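Local coordinates for protein endo-arabinase (Bacteroides thetaiotaomicron, PDB 5C0P) that probably hydrolyses O-glycosidic bonds in the degradation of L-arabinan, as a metal-binding member of glycoside hydrolase family 43, at residues 15-21 against 58-64; 91-96 against 107-113; 257-263 against 274-280. One frame throughout, in Å; residues are numbered along the deposited sequence.

In the fold
The three contacts sit in three different antiparallel sheets of the five-bladed beta-propeller expected for family 43, and none touches another. Contact 1 lies at the surface, about 22 Å from the chain's centre (centre to centre). Contacts 2 and 3 are buried, on opposite sides of the chain's centre, with about 23 Å between their centres. Both lie near the central magnesium ion: contact 3 supplies its ligand His261, while in contact 2 the side chain of Phe95 stays about 7 Å from the metal and about 4 Å from that of its other protein ligand, Asp84. Asp136, predicted to tune the catalytic acid, lies about 4 Å from His261 and about 6 Å from Thr107, between side chains.

Contact 1 (15-21 against 58-64); sequences ESFTIPV and LSTWKDE
Phe17 and Ile19 meet Trp61 and Lys62 where the short strand 19-20 runs antiparallel to strand 60-64, and the join holds a classic beta bulge: Thr18 and Ile19 both face Trp61. In this five-bladed propeller the pairing adds an outermost strand to one sheet. Trp61 is bonded through its backbone in both directions, its N giving to Ile19 O at 2.7 Å and its O receiving Ile19 N at 3.0 Å. Ile19 O also lies in the plane of the indole, at its edge, 3.6 Å from Trp61 CD1. Farther round that edge Trp61 NE1 donates to Leu58 O at 3.0 Å from above the carbonyl plane, and Val21 CB packs close to the same nitrogen. The indole goes on to touch Tyr53, Leu42 and Ile31 on the other strands of the sheet. Lys62 CB lies 3.5 Å from Phe17 CD1; with CG anti to the backbone N (chi1 177°) and the chain extended until chi4, CD comes over a face of the Phe17 ring and CG against Ser16 O. The bend at chi4 then turns NZ to Glu64 OE2, a salt bridge of 3.1 Å whose hydrogen bond is weak. Glu15 OE2 stands only 3.4 Å from Glu64 OE2, two acceptors side by side; Lys54 forms a salt bridge with both and probably offsets their repulsion. On the side away from the indole a water donates to Phe17 O and is hydrogen-bonded to Thr60 OG1 at 2.9 Å.

Contact 2 (91-96 against 107-113); sequences RYYLFT and TSILVSD
Val111 CG2 lies over two flat groups at once: it sits 3.5 Å above the plane of the Arg91 guanidinium, over its centre, and over one face of the Tyr93 ring, displaced toward the rim. That methyl is anti to the backbone N of Val111, CG1 taking the position between N and the carbonyl carbon. Ile109 divides itself between two rings. Its CG1 stands over the middle of the Phe95 face, a CH-pi contact 3.8 Å from the centroid and 10° off the normal, while its CG2 meets the edge of Tyr93 at CD2, 3.8 Å away. Ser112 O lies in plane at the edge of the Tyr92 ring, whose hydroxyl bonds to Asp34. Arg91 NE reaches Asp113 OD1 at 2.8 Å in a salt bridge, but the hydrogen bond is weak, bent to 116°, with the guanidinium and carboxylate planes 56° apart. On the other face of this beta hairpin Leu94 CD2 packs against Leu110 CD1 at 4.0 Å. Backbone bonds in both directions join Tyr92 with Ser112, Leu94 with Leu110 and Thr96 with Ser108. Phe95 also stacks edge-to-face with Tyr86. The chemistry therefore grades along the hairpin, from a charged pair at the exposed Asp113 to aliphatic-on-aromatic packing toward the metal; the ladder satisfies the peptide groups that face across the hairpin, while those of Tyr93 and Phe95 bond to Tyr86 and the magnesium ligand Asp84 of strand 78-88.

Contact 3 (257-263 against 274-280); sequences DDGGHAM and ISYHAPN. With MG (magnesium ion), chain C; GOL (glycerol), chain I.
Tyr276 OH donates to the syn lone pair of Asp257 OD2 at 2.6 Å and accepts from O3 of a glycerol, probably left from crystallisation. Putting a phenylalanine in its place would probably leave Asp257 OD2 without this donor and its carboxylate freer to turn, although Asn255 would still bind OD1. Asp258 OD2 receives Asn280 N at 2.9 Å from above the carboxylate plane, and its OD1 takes Tyr231 N. His277 uses both ring nitrogens: NE2 gives a nearly straight bond (174°) to Asn280 OD1 at 2.9 Å, in the ring plane, while ND1 is bonded to Asp28 N. Arg27 is a second donor to Asn280 OD1. Backbone bonds run both ways between Gly260 and His277 and between Met263, a selenomethionine, and Ser275; between those pairs the register slips by one in a beta bulge. His261 lies in the bulge with left-handed backbone angles, and its NE2 binds the magnesium ion at 2.2 Å. Asp84 and four waters complete the six ligands, and ND1 bonds to a Tris molecule. A side chain on Gly259 would run into Tyr276 CE1 and Ala278 CB. Strand 260-266 is outermost in this sheet; beyond strand 272-278 lies strand 285-290, while Ala262 and Tyr276 rest on Ile233 of strand 231-238 and Met263 touches Phe208 of strand 205-211.

Contact 1 (15-21 against 58-64)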
loop_
_atom_site.group_PDB
_atom_site.type_symbol
_atom_site.label_atom_id
_atom_site.label_comp_id
_atom_site.label_asym_id
_atom_site.label_seq_id
_atom_site.Cartn_x
_atom_site.Cartn_y
_atom_site.Cartn_z
ATOM N N GLU A 15 -2.915 -14.738 -26.332
ATOM C CA GLU A 15 -2.547 -14.747 -24.917
ATOM C C GLU A 15 -3.476 -15.623 -24.098
ATOM O O GLU A 15 -4.693 -15.460 -24.151
ATOM C CB GLU A 15 -2.582 -13.328 -24.349
ATOM C CG GLU A 15 -1.392 -12.472 -24.710
ATOM C CD GLU A 15 -1.164 -11.382 -23.696
ATOM O OE1 GLU A 15 -2.160 -10.797 -23.232
ATOM O OE2 GLU A 15 0.004 -11.122 -23.346
ATOM N N SER A 16 -2.912 -16.542 -23.317
ATOM C CA SER A 16 -3.748 -17.368 -22.457
ATOM C C SER A 16 -3.556 -17.004 -20.986
ATOM O O SER A 16 -2.448 -16.703 -20.538
ATOM C CB SER A 16 -3.507 -18.858 -22.702
ATOM O OG SER A 16 -2.326 -19.296 -22.069
ATOM N N PHE A 17 -4.660 -17.010 -20.246
ATOM C CA PHE A 17 -4.652 -16.631 -18.846
ATOM C C PHE A 17 -5.139 -17.840 -18.071
ATOM O O PHE A 17 -6.340 -18.091 -17.989
ATOM C CB PHE A 17 -5.585 -15.439 -18.625
ATOM C CG PHE A 17 -5.157 -14.186 -19.348
ATOM C CD1 PHE A 17 -4.589 -13.136 -18.654
ATOM C CD2 PHE A 17 -5.323 -14.061 -20.723
ATOM C CE1 PHE A 17 -4.198 -11.977 -19.309
ATOM C CE2 PHE A 17 -4.925 -12.914 -21.383
ATOM C CZ PHE A 17 -4.363 -11.872 -20.678
ATOM N N THR A 18 -4.200 -18.594 -17.515
ATOM C CA THR A 18 -4.510 -19.924 -16.985
ATOM C C THR A 18 -4.413 -20.049 -15.467
ATOM O O THR A 18 -4.684 -21.117 -14.915
ATOM C CB THR A 18 -3.603 -20.998 -17.616
ATOM O OG1 THR A 18 -2.239 -20.739 -17.265
ATOM C CG2 THR A 18 -3.743 -20.994 -19.132
ATOM N N ILE A 19 -4.024 -18.969 -14.800
ATOM C CA ILE A 19 -3.838 -18.985 -13.353
ATOM C C ILE A 19 -5.091 -18.462 -12.661
ATOM O O ILE A 19 -5.393 -17.269 -12.743
ATOM C CB ILE A 19 -2.641 -18.122 -12.938
ATOM C CG1 ILE A 19 -1.367 -18.619 -13.625
ATOM C CG2 ILE A 19 -2.460 -18.147 -11.427
ATOM C CD1 ILE A 19 -0.222 -17.621 -13.578
ATOM N N PRO A 20 -5.825 -19.349 -11.971
ATOM C CA PRO A 20 -7.051 -18.875 -11.318
ATOM C C PRO A 20 -6.726 -17.964 -10.143
ATOM O O PRO A 20 -5.757 -18.222 -9.418
ATOM C CB PRO A 20 -7.701 -20.172 -10.805
ATOM C CG PRO A 20 -6.992 -21.294 -11.515
ATOM C CD PRO A 20 -5.619 -20.798 -11.796
ATOM N N VAL A 21 -7.523 -16.915 -9.942
ATOM C CA VAL A 21 -7.287 -15.991 -8.833
ATOM C C VAL A 21 -7.268 -16.729 -7.480
ATOM O O VAL A 21 -6.510 -16.362 -6.581
ATOM C CB VAL A 21 -8.304 -14.810 -8.854
ATOM C CG1 VAL A 21 -9.741 -15.309 -8.655
ATOM C CG2 VAL A 21 -7.927 -13.733 -7.833
ATOM N N LEU A 58 -9.695 -9.912 -13.640
ATOM C CA LEU A 58 -9.402 -10.201 -12.223
ATOM C C LEU A 58 -9.619 -11.661 -11.823
ATOM O O LEU A 58 -9.251 -12.067 -10.716
ATOM C CB LEU A 58 -10.159 -9.261 -11.265
ATOM C CG LEU A 58 -9.939 -7.763 -11.498
ATOM C CD1 LEU A 58 -10.989 -6.973 -10.718
ATOM C CD2 LEU A 58 -8.543 -7.380 -11.063
ATOM N N SER A 59 -10.186 -12.453 -12.731
ATOM C CA SER A 59 -10.529 -13.842 -12.431
ATOM C C SER A 59 -9.435 -14.829 -12.833
ATOM O O SER A 59 -9.085 -15.723 -12.057
ATOM C CB SER A 59 -11.852 -14.227 -13.095
ATOM O OG SER A 59 -12.189 -15.570 -12.793
ATOM N N THR A 60 -8.896 -14.673 -14.038
ATOM C CA THR A 60 -7.792 -15.523 -14.474
ATOM C C THR A 60 -6.586 -14.666 -14.836
ATOM O O THR A 60 -6.731 -13.570 -15.392
ATOM C CB THR A 60 -8.176 -16.436 -15.655
ATOM O OG1 THR A 60 -8.617 -15.628 -16.752
ATOM C CG2 THR A 60 -9.297 -17.394 -15.255
ATOM N N TRP A 61 -5.397 -15.180 -14.523
ATOM C CA TRP A 61 -4.172 -14.395 -14.582
ATOM C C TRP A 61 -3.109 -15.033 -15.465
ATOM O O TRP A 61 -3.127 -16.249 -15.707
ATOM C CB TRP A 61 -3.629 -14.182 -13.160
ATOM C CG TRP A 61 -4.567 -13.364 -12.325
ATOM C CD1 TRP A 61 -5.696 -13.797 -11.682
ATOM C CD2 TRP A 61 -4.480 -11.956 -12.087
ATOM N NE1 TRP A 61 -6.307 -12.735 -11.047
ATOM C CE2 TRP A 61 -5.582 -11.596 -11.283
ATOM C CE3 TRP A 61 -3.579 -10.961 -12.488
ATOM C CZ2 TRP A 61 -5.801 -10.277 -10.856
ATOM C CZ3 TRP A 61 -3.797 -9.655 -12.070
ATOM C CH2 TRP A 61 -4.898 -9.324 -11.261
ATOM N N LYS A 62 -2.188 -14.199 -15.941
ATOM C CA LYS A 62 -1.071 -14.641 -16.767
ATOM C C LYS A 62 0.237 -14.113 -16.187
ATOM O O LYS A 62 0.321 -12.953 -15.778
ATOM C CB LYS A 62 -1.247 -14.115 -18.197
ATOM C CG LYS A 62 -0.111 -14.446 -19.147
ATOM C CD LYS A 62 -0.301 -13.717 -20.471
ATOM C CE LYS A 62 0.817 -14.033 -21.441
ATOM N NZ LYS A 62 2.148 -13.839 -20.816
ATOM N N ASP A 63 1.250 -14.965 -16.142
ATOM C CA ASP A 63 2.572 -14.574 -15.676
ATOM C C ASP A 63 3.260 -13.721 -16.735
ATOM O O ASP A 63 3.437 -14.155 -17.879
ATOM C CB ASP A 63 3.395 -15.836 -15.391
ATOM C CG ASP A 63 4.810 -15.536 -14.920
ATOM O OD1 ASP A 63 5.078 -14.425 -14.417
ATOM O OD2 ASP A 63 5.665 -16.440 -15.048
ATOM N N GLU A 64 3.634 -12.501 -16.350
ATOM C CA GLU A 64 4.363 -11.599 -17.237
ATOM C C GLU A 64 5.807 -11.387 -16.786
ATOM O O GLU A 64 6.485 -10.477 -17.255
ATOM C CB GLU A 64 3.637 -10.256 -17.357
ATOM C CG GLU A 64 2.372 -10.310 -18.205
ATOM C CD GLU A 64 2.651 -10.510 -19.685
ATOM O OE1 GLU A 64 3.818 -10.381 -20.114
ATOM O OE2 GLU A 64 1.694 -10.799 -20.428
HETATM O O HOH W 1 -8.944 -16.948 -19.275
#

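Contact 2 (91-96 against 107-113)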
loop_
_atom_site.group_PDB
_atom_site.type_symbol
_atom_site.label_atom_id
_atom_site.label_comp_id
_atom_site.label_asym_id
_atom_site.label_seq_id
_atom_site.Cartn_x
_atom_site.Cartn_y
_atom_site.Cartn_z
ATOM N N ARG A 91 3.596 7.724 -17.158
ATOM C CA ARG A 91 4.541 6.667 -16.806
ATOM C C ARG A 91 4.033 5.865 -15.612
ATOM O O ARG A 91 2.972 6.160 -15.050
ATOM C CB ARG A 91 5.940 7.242 -16.533
ATOM C CG ARG A 91 6.505 8.046 -17.698
ATOM C CD ARG A 91 7.990 8.323 -17.517
ATOM N NE ARG A 91 8.766 7.096 -17.695
ATOM C CZ ARG A 91 10.068 6.976 -17.451
ATOM N NH1 ARG A 91 10.762 8.013 -16.998
ATOM N NH2 ARG A 91 10.670 5.806 -17.645
ATOM N N TYR A 92 4.787 4.838 -15.229
ATOM C CA TYR A 92 4.355 3.951 -14.157
ATOM C C TYR A 92 5.390 3.937 -13.061
ATOM O O TYR A 92 6.584 3.873 -13.339
ATOM C CB TYR A 92 4.101 2.541 -14.708
ATOM C CG TYR A 92 3.018 2.590 -15.752
ATOM C CD1 TYR A 92 3.314 2.899 -17.073
ATOM C CD2 TYR A 92 1.691 2.383 -15.400
ATOM C CE1 TYR A 92 2.318 2.981 -18.023
ATOM C CE2 TYR A 92 0.688 2.460 -16.345
ATOM C CZ TYR A 92 1.011 2.766 -17.650
ATOM O OH TYR A 92 0.016 2.849 -18.590
ATOM N N TYR A 93 4.923 4.004 -11.818
ATOM C CA TYR A 93 5.812 4.147 -10.663
ATOM C C TYR A 93 5.557 3.058 -9.641
ATOM O O TYR A 93 4.442 2.892 -9.139
ATOM C CB TYR A 93 5.658 5.526 -10.019
ATOM C CG TYR A 93 6.085 6.644 -10.937
ATOM C CD1 TYR A 93 5.219 7.132 -11.916
ATOM C CD2 TYR A 93 7.352 7.206 -10.847
ATOM C CE1 TYR A 93 5.606 8.156 -12.773
ATOM C CE2 TYR A 93 7.744 8.217 -11.695
ATOM C CZ TYR A 93 6.866 8.691 -12.656
ATOM O OH TYR A 93 7.241 9.704 -13.510
ATOM N N LEU A 94 6.614 2.321 -9.344
ATOM C CA LEU A 94 6.603 1.245 -8.365
ATOM C C LEU A 94 7.103 1.791 -7.028
ATOM O O LEU A 94 8.196 2.371 -6.954
ATOM C CB LEU A 94 7.538 0.127 -8.852
ATOM C CG LEU A 94 7.911 -1.007 -7.901
ATOM C CD1 LEU A 94 6.676 -1.857 -7.643
ATOM C CD2 LEU A 94 9.026 -1.861 -8.491
ATOM N N PHE A 95 6.290 1.634 -5.990
ATOM C CA PHE A 95 6.646 2.015 -4.625
ATOM C C PHE A 95 6.840 0.709 -3.840
ATOM O O PHE A 95 5.875 -0.036 -3.619
ATOM C CB PHE A 95 5.492 2.797 -3.974
ATOM C CG PHE A 95 5.367 4.236 -4.419
ATOM C CD1 PHE A 95 5.241 4.575 -5.764
ATOM C CD2 PHE A 95 5.304 5.253 -3.472
ATOM C CE1 PHE A 95 5.112 5.918 -6.151
ATOM C CE2 PHE A 95 5.155 6.583 -3.845
ATOM C CZ PHE A 95 5.068 6.922 -5.189
ATOM N N THR A 96 8.073 0.420 -3.427
ATOM C CA THR A 96 8.386 -0.833 -2.734
ATOM C C THR A 96 9.316 -0.549 -1.562
ATOM O O THR A 96 10.084 0.419 -1.590
ATOM C CB THR A 96 9.033 -1.864 -3.703
ATOM O OG1 THR A 96 8.113 -2.137 -4.769
ATOM C CG2 THR A 96 9.357 -3.186 -3.007
ATOM N N THR A 107 10.807 3.148 1.905
ATOM C CA THR A 107 10.141 2.899 0.638
ATOM C C THR A 107 10.850 3.727 -0.419
ATOM O O THR A 107 11.167 4.892 -0.181
ATOM C CB THR A 107 8.657 3.294 0.725
ATOM O OG1 THR A 107 8.034 2.535 1.766
ATOM C CG2 THR A 107 7.939 3.046 -0.606
ATOM N N SER A 108 11.135 3.130 -1.570
ATOM C CA SER A 108 11.681 3.917 -2.670
ATOM C C SER A 108 10.821 3.797 -3.915
ATOM O O SER A 108 9.926 2.935 -3.998
ATOM C CB SER A 108 13.163 3.625 -2.945
ATOM O OG SER A 108 13.319 2.433 -3.655
ATOM N N ILE A 109 11.066 4.702 -4.856
ATOM C CA ILE A 109 10.231 4.842 -6.038
ATOM C C ILE A 109 11.033 4.491 -7.285
ATOM O O ILE A 109 12.177 4.936 -7.460
ATOM C CB ILE A 109 9.673 6.269 -6.142
ATOM C CG1 ILE A 109 8.827 6.585 -4.900
ATOM C CG2 ILE A 109 8.858 6.442 -7.436
ATOM C CD1 ILE A 109 8.375 8.055 -4.792
ATOM N N LEU A 110 10.434 3.657 -8.134
ATOM C CA LEU A 110 11.070 3.214 -9.368
ATOM C C LEU A 110 10.109 3.507 -10.504
ATOM O O LEU A 110 8.902 3.630 -10.280
ATOM C CB LEU A 110 11.389 1.719 -9.298
ATOM C CG LEU A 110 12.291 1.341 -8.115
ATOM C CD1 LEU A 110 11.478 0.898 -6.884
ATOM C CD2 LEU A 110 13.270 0.287 -8.527
ATOM N N VAL A 111 10.629 3.618 -11.720
ATOM C CA VAL A 111 9.807 4.102 -12.831
ATOM C C VAL A 111 9.953 3.227 -14.078
ATOM O O VAL A 111 11.017 2.654 -14.326
ATOM C CB VAL A 111 10.144 5.585 -13.158
ATOM C CG1 VAL A 111 11.596 5.736 -13.642
ATOM C CG2 VAL A 111 9.139 6.187 -14.165
ATOM N N SER A 112 8.874 3.132 -14.855
ATOM C CA SER A 112 8.884 2.403 -16.122
ATOM C C SER A 112 7.959 3.093 -17.107
ATOM O O SER A 112 7.050 3.826 -16.700
ATOM C CB SER A 112 8.403 0.962 -15.916
ATOM O OG SER A 112 8.429 0.239 -17.141
ATOM N N ASP A 113 8.180 2.844 -18.395
ATOM C CA ASP A 113 7.269 3.330 -19.424
ATOM C C ASP A 113 6.065 2.394 -19.550
ATOM O O ASP A 113 5.079 2.727 -20.208
ATOM C CB ASP A 113 7.985 3.419 -20.774
ATOM C CG ASP A 113 9.006 4.542 -20.832
ATOM O OD1 ASP A 113 8.961 5.440 -19.971
ATOM O OD2 ASP A 113 9.841 4.528 -21.760
#

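Contact 3 (257-263 against 274-280)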
loop_
_atom_site.group_PDB
_atom_site.type_symbol
_atom_site.label_atom_id
_atom_site.label_comp_id
_atom_site.label_asym_id
_atom_site.label_seq_id
_atom_site.Cartn_x
_atom_site.Cartn_y
_atom_site.Cartn_z
ATOM N N ASP A 257 -11.727 -11.646 8.824
ATOM C CA ASP A 257 -11.113 -12.810 8.200
ATOM C C ASP A 257 -9.582 -12.870 8.317
ATOM O O ASP A 257 -8.937 -13.610 7.570
ATOM C CB ASP A 257 -11.537 -12.913 6.728
ATOM C CG ASP A 257 -11.206 -11.673 5.929
ATOM O OD1 ASP A 257 -10.547 -10.766 6.475
ATOM O OD2 ASP A 257 -11.600 -11.622 4.739
ATOM N N ASP A 258 -9.019 -12.115 9.265
ATOM C CA ASP A 258 -7.571 -12.095 9.503
ATOM C C ASP A 258 -6.849 -11.571 8.269
ATOM O O ASP A 258 -5.714 -11.947 7.994
ATOM C CB ASP A 258 -7.063 -13.499 9.899
ATOM C CG ASP A 258 -5.638 -13.494 10.429
ATOM O OD1 ASP A 258 -5.298 -12.585 11.205
ATOM O OD2 ASP A 258 -4.857 -14.417 10.076
ATOM N N GLY A 259 -7.513 -10.685 7.534
ATOM C CA GLY A 259 -6.944 -10.125 6.324
ATOM C C GLY A 259 -6.566 -8.665 6.449
ATOM O O GLY A 259 -7.071 -7.949 7.314
ATOM N N GLY A 260 -5.685 -8.195 5.572
ATOM C CA GLY A 260 -5.324 -6.788 5.604
ATOM C C GLY A 260 -4.431 -6.347 4.465
ATOM O O GLY A 260 -4.258 -7.064 3.476
ATOM N N HIS A 261 -3.851 -5.162 4.634
ATOM C CA HIS A 261 -3.122 -4.442 3.589
ATOM C C HIS A 261 -3.992 -4.259 2.350
ATOM O O HIS A 261 -3.778 -4.882 1.296
ATOM C CB HIS A 261 -1.768 -5.076 3.250
ATOM C CG HIS A 261 -0.857 -4.147 2.504
ATOM N ND1 HIS A 261 0.325 -3.682 3.035
ATOM C CD2 HIS A 261 -0.984 -3.567 1.291
ATOM C CE1 HIS A 261 0.900 -2.866 2.166
ATOM N NE2 HIS A 261 0.128 -2.772 1.103
ATOM N N ALA A 262 -4.985 -3.389 2.500
ATOM C CA ALA A 262 -6.016 -3.187 1.493
ATOM C C ALA A 262 -5.807 -1.914 0.701
ATOM O O ALA A 262 -5.233 -0.935 1.193
ATOM C CB ALA A 262 -7.390 -3.149 2.151
HETATM N N MSE A 263 -6.287 -1.934 -0.536
HETATM C CA MSE A 263 -6.460 -0.718 -1.314
HETATM C C MSE A 263 -7.794 -0.839 -2.055
HETATM O O MSE A 263 -8.386 -1.928 -2.136
HETATM C CB MSE A 263 -5.274 -0.480 -2.268
HETATM C CG MSE A 263 -4.918 -1.683 -3.145
HETATM SE SE MSE A 263 -6.019 -1.885 -4.746
HETATM C CE MSE A 263 -5.416 -0.288 -5.683
ATOM N N ILE A 274 -12.395 -3.602 -3.423
ATOM C CA ILE A 274 -11.290 -3.643 -2.467
ATOM C C ILE A 274 -10.420 -4.863 -2.771
ATOM O O ILE A 274 -10.922 -5.898 -3.202
ATOM C CB ILE A 274 -11.797 -3.650 -1.000
ATOM C CG1 ILE A 274 -10.630 -3.504 -0.008
ATOM C CG2 ILE A 274 -12.608 -4.904 -0.707
ATOM C CD1 ILE A 274 -11.083 -3.181 1.422
ATOM N N SER A 275 -9.115 -4.708 -2.582
ATOM C CA SER A 275 -8.160 -5.806 -2.721
ATOM C C SER A 275 -7.289 -5.874 -1.470
ATOM O O SER A 275 -6.703 -4.861 -1.054
ATOM C CB SER A 275 -7.284 -5.577 -3.959
ATOM O OG SER A 275 -6.248 -6.548 -4.062
ATOM N N TYR A 276 -7.195 -7.063 -0.875
ATOM C CA TYR A 276 -6.365 -7.275 0.312
ATOM C C TYR A 276 -6.008 -8.744 0.392
ATOM O O TYR A 276 -6.515 -9.531 -0.388
ATOM C CB TYR A 276 -7.090 -6.824 1.587
ATOM C CG TYR A 276 -8.343 -7.584 1.975
ATOM C CD1 TYR A 276 -8.307 -8.585 2.941
ATOM C CD2 TYR A 276 -9.571 -7.255 1.418
ATOM C CE1 TYR A 276 -9.467 -9.255 3.327
ATOM C CE2 TYR A 276 -10.736 -7.918 1.795
ATOM C CZ TYR A 276 -10.671 -8.916 2.741
ATOM O OH TYR A 276 -11.835 -9.565 3.113
ATOM N N HIS A 277 -5.148 -9.138 1.330
ATOM C CA HIS A 277 -4.878 -10.568 1.469
ATOM C C HIS A 277 -5.511 -11.119 2.730
ATOM O O HIS A 277 -5.679 -10.396 3.708
ATOM C CB HIS A 277 -3.373 -10.885 1.443
ATOM C CG HIS A 277 -2.652 -10.501 2.701
ATOM N ND1 HIS A 277 -1.869 -9.373 2.790
ATOM C CD2 HIS A 277 -2.615 -11.083 3.924
ATOM C CE1 HIS A 277 -1.368 -9.280 4.011
ATOM N NE2 HIS A 277 -1.816 -10.307 4.721
ATOM N N ALA A 278 -5.870 -12.396 2.700
ATOM C CA ALA A 278 -6.352 -13.095 3.886
ATOM C C ALA A 278 -6.053 -14.572 3.713
ATOM O O ALA A 278 -5.928 -15.049 2.590
ATOM C CB ALA A 278 -7.851 -12.880 4.058
ATOM N N PRO A 279 -5.884 -15.310 4.822
ATOM C CA PRO A 279 -5.654 -14.827 6.181
ATOM C C PRO A 279 -4.231 -14.276 6.214
ATOM O O PRO A 279 -3.640 -14.053 5.147
ATOM C CB PRO A 279 -5.758 -16.105 7.021
ATOM C CG PRO A 279 -5.278 -17.170 6.109
ATOM C CD PRO A 279 -5.752 -16.771 4.731
ATOM N N ASN A 280 -3.675 -14.068 7.402
ATOM C CA ASN A 280 -2.416 -13.334 7.491
ATOM C C ASN A 280 -1.182 -14.224 7.642
ATOM O O ASN A 280 -0.074 -13.736 7.849
ATOM C CB ASN A 280 -2.479 -12.293 8.611
ATOM C CG ASN A 280 -1.350 -11.283 8.528
ATOM O OD1 ASN A 280 -1.031 -10.774 7.444
ATOM N ND2 ASN A 280 -0.720 -11.000 9.669
HETATM MG MG MG C . 0.524 -1.640 -0.745
HETATM C C1 GOL I . -15.522 -6.699 1.604
HETATM C C2 GOL I . -15.191 -5.939 2.885
HETATM O O2 GOL I . -14.974 -4.580 2.582
HETATM C C3 GOL I . -13.932 -6.512 3.516
HETATM O O3 GOL I . -14.215 -7.792 4.031
HETATM O O HOH W 2 -1.542 -1.752 -1.201
HETATM O O HOH W 3 1.036 -3.458 -1.676
HETATM O O HOH W 4 0.053 0.310 -0.128
HETATM O O HOH W 5 2.481 -1.202 -0.054
#